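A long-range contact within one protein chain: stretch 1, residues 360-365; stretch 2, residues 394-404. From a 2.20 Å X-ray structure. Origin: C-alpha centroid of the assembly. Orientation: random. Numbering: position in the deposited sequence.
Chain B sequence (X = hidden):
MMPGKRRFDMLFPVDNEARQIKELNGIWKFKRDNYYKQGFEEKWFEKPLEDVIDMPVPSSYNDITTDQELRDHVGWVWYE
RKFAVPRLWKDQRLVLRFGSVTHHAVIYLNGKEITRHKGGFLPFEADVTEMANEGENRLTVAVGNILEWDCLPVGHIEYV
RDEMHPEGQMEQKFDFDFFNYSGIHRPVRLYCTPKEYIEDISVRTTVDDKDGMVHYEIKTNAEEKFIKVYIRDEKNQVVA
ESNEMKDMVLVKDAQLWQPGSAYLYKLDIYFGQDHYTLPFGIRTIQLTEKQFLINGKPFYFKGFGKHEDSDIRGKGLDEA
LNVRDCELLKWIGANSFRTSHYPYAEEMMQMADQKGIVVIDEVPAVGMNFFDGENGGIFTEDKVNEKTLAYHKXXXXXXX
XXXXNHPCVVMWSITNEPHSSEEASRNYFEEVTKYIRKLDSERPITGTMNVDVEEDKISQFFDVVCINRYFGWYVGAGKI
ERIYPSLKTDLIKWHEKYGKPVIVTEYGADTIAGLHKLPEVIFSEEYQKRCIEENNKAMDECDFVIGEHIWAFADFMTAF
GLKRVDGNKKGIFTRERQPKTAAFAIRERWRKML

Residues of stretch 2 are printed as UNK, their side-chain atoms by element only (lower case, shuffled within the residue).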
# COMPACT_ATOMS: atom_id res chain seq x y z
N ILE B 360 -28.86 -18.37 -3.59
CA ILE B 360 -29.41 -18.76 -2.31
C ILE B 360 -29.89 -17.48 -1.64
O ILE B 360 -29.08 -16.59 -1.35
CB ILE B 360 -28.39 -19.51 -1.44
CG1 ILE B 360 -27.89 -20.78 -2.11
CG2 ILE B 360 -28.98 -19.87 -0.07
CD1 ILE B 360 -26.70 -21.42 -1.37
N ASP B 361 -31.19 -17.37 -1.41
CA ASP B 361 -31.84 -16.17 -0.89
C ASP B 361 -32.02 -16.27 0.63
O ASP B 361 -32.63 -17.23 1.12
CB ASP B 361 -33.20 -16.02 -1.57
CG ASP B 361 -33.62 -14.58 -1.78
OD1 ASP B 361 -33.03 -13.64 -1.18
OD2 ASP B 361 -34.58 -14.39 -2.55
N GLU B 362 -31.52 -15.27 1.36
CA GLU B 362 -31.36 -15.38 2.81
C GLU B 362 -32.03 -14.23 3.56
O GLU B 362 -31.95 -13.07 3.13
CB GLU B 362 -29.87 -15.44 3.18
CG GLU B 362 -29.59 -15.81 4.64
CD GLU B 362 -28.09 -16.04 4.91
OE1 GLU B 362 -27.63 -17.20 4.76
OE2 GLU B 362 -27.39 -15.05 5.26
N VAL B 363 -32.68 -14.54 4.68
CA VAL B 363 -33.31 -13.52 5.54
C VAL B 363 -32.31 -13.03 6.59
O VAL B 363 -31.36 -13.75 6.92
CB VAL B 363 -34.60 -14.04 6.20
CG1 VAL B 363 -35.69 -14.26 5.16
CG2 VAL B 363 -34.34 -15.29 7.04
N PRO B 364 -32.49 -11.83 7.16
CA PRO B 364 -31.46 -11.31 8.07
C PRO B 364 -31.53 -11.87 9.48
O PRO B 364 -31.36 -11.14 10.46
CB PRO B 364 -31.72 -9.80 8.07
CG PRO B 364 -32.95 -9.57 7.17
CD PRO B 364 -33.62 -10.90 7.01
N ALA B 365 -31.76 -13.18 9.60
CA ALA B 365 -31.70 -13.87 10.89
C ALA B 365 -30.24 -14.21 11.24
O ALA B 365 -29.82 -15.36 11.32
CB ALA B 365 -32.57 -15.12 10.84
N UNK B 394 -42.67 -13.60 9.82
CA UNK B 394 -43.20 -12.53 8.99
C UNK B 394 -42.19 -12.06 7.94
O UNK B 394 -42.57 -11.71 6.82
c UNK B 394 -44.76 -11.76 10.83
n UNK B 394 -46.36 -10.66 12.30
c UNK B 394 -43.66 -11.37 9.86
c UNK B 394 -45.12 -10.65 11.81
o UNK B 394 -44.29 -9.79 12.12
N UNK B 395 -40.89 -12.04 8.29
CA UNK B 395 -39.91 -11.60 7.29
C UNK B 395 -39.77 -12.66 6.19
O UNK B 395 -39.60 -12.32 5.01
c UNK B 395 -37.46 -11.12 6.92
c UNK B 395 -38.70 -9.99 8.78
c UNK B 395 -38.57 -11.27 7.96
N UNK B 396 -39.90 -13.93 6.55
CA UNK B 396 -39.93 -14.99 5.55
C UNK B 396 -41.14 -14.86 4.63
O UNK B 396 -41.03 -15.08 3.41
c UNK B 396 -37.74 -17.32 5.46
c UNK B 396 -38.57 -16.82 6.68
c UNK B 396 -38.76 -17.90 7.70
c UNK B 396 -39.94 -16.35 6.24
N UNK B 397 -42.30 -14.55 5.20
CA UNK B 397 -43.50 -14.29 4.40
C UNK B 397 -43.24 -13.18 3.39
O UNK B 397 -43.57 -13.32 2.20
c UNK B 397 -44.65 -13.93 5.34
n UNK B 397 -48.33 -15.14 2.25
c UNK B 397 -45.94 -13.46 4.68
c UNK B 397 -46.45 -14.49 3.71
c UNK B 397 -47.92 -14.25 3.38
N UNK B 398 -42.66 -12.06 3.84
CA UNK B 398 -42.36 -10.93 2.97
C UNK B 398 -41.33 -11.31 1.90
O UNK B 398 -41.50 -10.99 0.72
c UNK B 398 -42.21 -7.66 5.13
o UNK B 398 -42.05 -6.54 4.58
o UNK B 398 -41.80 -7.92 6.29
c UNK B 398 -41.84 -9.76 3.79
c UNK B 398 -42.88 -8.79 4.35
N UNK B 399 -40.24 -11.98 2.30
CA UNK B 399 -39.24 -12.38 1.31
C UNK B 399 -39.84 -13.29 0.25
O UNK B 399 -39.61 -13.09 -0.95
c UNK B 399 -35.83 -14.17 1.71
c UNK B 399 -36.45 -12.35 0.16
c UNK B 399 -36.97 -13.51 0.99
c UNK B 399 -38.05 -13.08 1.99
N UNK B 400 -40.65 -14.28 0.67
CA UNK B 400 -41.30 -15.16 -0.29
C UNK B 400 -42.19 -14.37 -1.24
O UNK B 400 -42.14 -14.56 -2.46
c UNK B 400 -45.05 -17.62 -1.61
c UNK B 400 -42.92 -17.09 -0.55
c UNK B 400 -44.30 -16.89 -0.70
c UNK B 400 -44.42 -18.58 -2.39
c UNK B 400 -42.11 -16.25 0.42
c UNK B 400 -42.31 -18.05 -1.35
o UNK B 400 -45.15 -19.32 -3.28
c UNK B 400 -43.05 -18.80 -2.26
N UNK B 401 -43.00 -13.45 -0.71
CA UNK B 401 -43.89 -12.70 -1.59
C UNK B 401 -43.11 -11.91 -2.63
O UNK B 401 -43.53 -11.79 -3.79
c UNK B 401 -46.04 -12.47 -0.21
o UNK B 401 -47.31 -14.05 -1.46
c UNK B 401 -47.01 -12.87 -1.29
c UNK B 401 -44.80 -11.78 -0.78
n UNK B 401 -47.51 -11.89 -2.05
N UNK B 402 -41.96 -11.34 -2.23
CA UNK B 402 -41.19 -10.55 -3.17
C UNK B 402 -40.49 -11.42 -4.22
O UNK B 402 -40.47 -11.07 -5.41
n UNK B 402 -37.21 -8.84 -2.77
c UNK B 402 -39.60 -8.53 -3.26
c UNK B 402 -35.95 -8.50 -2.50
c UNK B 402 -38.36 -7.95 -2.62
c UNK B 402 -40.17 -9.69 -2.43
n UNK B 402 -35.66 -7.27 -2.05
n UNK B 402 -34.98 -9.40 -2.66
N UNK B 403 -39.90 -12.55 -3.82
CA UNK B 403 -38.99 -13.27 -4.71
C UNK B 403 -39.53 -14.61 -5.23
O UNK B 403 -38.80 -15.31 -5.95
c UNK B 403 -36.88 -12.15 -3.75
o UNK B 403 -35.77 -12.22 -3.20
o UNK B 403 -37.39 -11.05 -4.09
c UNK B 403 -37.64 -13.47 -4.00
N UNK B 404 -40.78 -14.97 -4.92
CA UNK B 404 -41.28 -16.31 -5.23
C UNK B 404 -41.20 -16.63 -6.72
O UNK B 404 -41.01 -17.79 -7.10
c UNK B 404 -45.95 -14.40 -5.23
c UNK B 404 -43.66 -15.39 -5.28
c UNK B 404 -45.01 -15.41 -4.58
c UNK B 404 -42.73 -16.47 -4.75
n UNK B 404 -47.26 -14.33 -4.55

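Position 394 carries three carbons in a row, the third bearing one oxygen and one nitrogen. It is exposed and out of reach of stretch 1, where a polar amide is at ease: Gln 394. At 395 one carbon carries two more, a side chain forked at CB. Its CA-to-CB bond points toward stretch 1, and it meets Val 363 and Pro 364. This is Val 395, whose CG1 lies 4.0 Å from CG1 of Val 363 and 3.8 Å from CD of Pro 364; a short, compact side chain fits where the helix runs close to the loop.

Position 396 has four carbons, forked at the second. Its CA-to-CB bond points sideways, yet the end of the chain comes nearer and approaches Val 363. A leucine has this reach: Leu 396, its CD2 3.7 Å from Val 363 CG1. Position 397, four carbons in a row ending in nitrogen, touches nothing on stretch 1 and is Lys 397; 398, three carbons with two oxygens on the third, is equally clear of it and is Glu 398. Both are partly exposed, which suits charged groups.

Position 399 again shows four carbons forked at the second; its CA-to-CB bond points toward stretch 1, and it touches Asp 361, Glu 362 and Val 363. It is Leu 399, which fills buried space beside Val 363, its CD2 3.5 Å from Val 363 CG1. At 400 one carbon leads to a six-carbon ring bearing an oxygen; its CA-to-CB bond points away, and the side chain comes no nearer than 8.2 Å. This is Tyr 400, partly exposed, where a polar hydroxyl is tolerated. Position 401 has three carbons, the third with one oxygen and one nitrogen, likewise clear of stretch 1: Gln 401, its amide suited to a partly exposed site.

Position 402 has three carbons, a nitrogen, then a carbon carrying two more nitrogens. Its CA-to-CB bond points toward stretch 1, but the side chain stays 4.9 Å away, beyond contact distance. The guanidinium marks Arg 402, a positive charge for the next residue. Position 403 has two carbons, the second with two oxygens, one of them 2.6 Å from OD2 of Asp 361. This is Asp 403, salt-bridged to its neighbour with Arg 402 NE 2.6 Å from Asp 403 OD1. The oxygen facing Asp 361 is OD2, so close that one of the acids probably holds a proton. Position 404 has four carbons in a row ending in nitrogen; its CA-to-CB bond points away. Lys 404 has the length to donate from NZ to OE1 of Gln 401 at 3.1 Å.

The contact is small, burying 292 Å² in all, and mostly apolar. Residues 395 and 399 are one helical turn apart, linked by the bond from Leu 399 N to Val 395 O at 2.8 Å, and with Leu 396 they present a greasy surface to Val 363. Beyond it, the paired carboxylic groups of Asp 361 and Asp 403 meet, with Arg 402 supplying positive charge beside them.

Stretch 2 394-404: QVLKELYQRDK
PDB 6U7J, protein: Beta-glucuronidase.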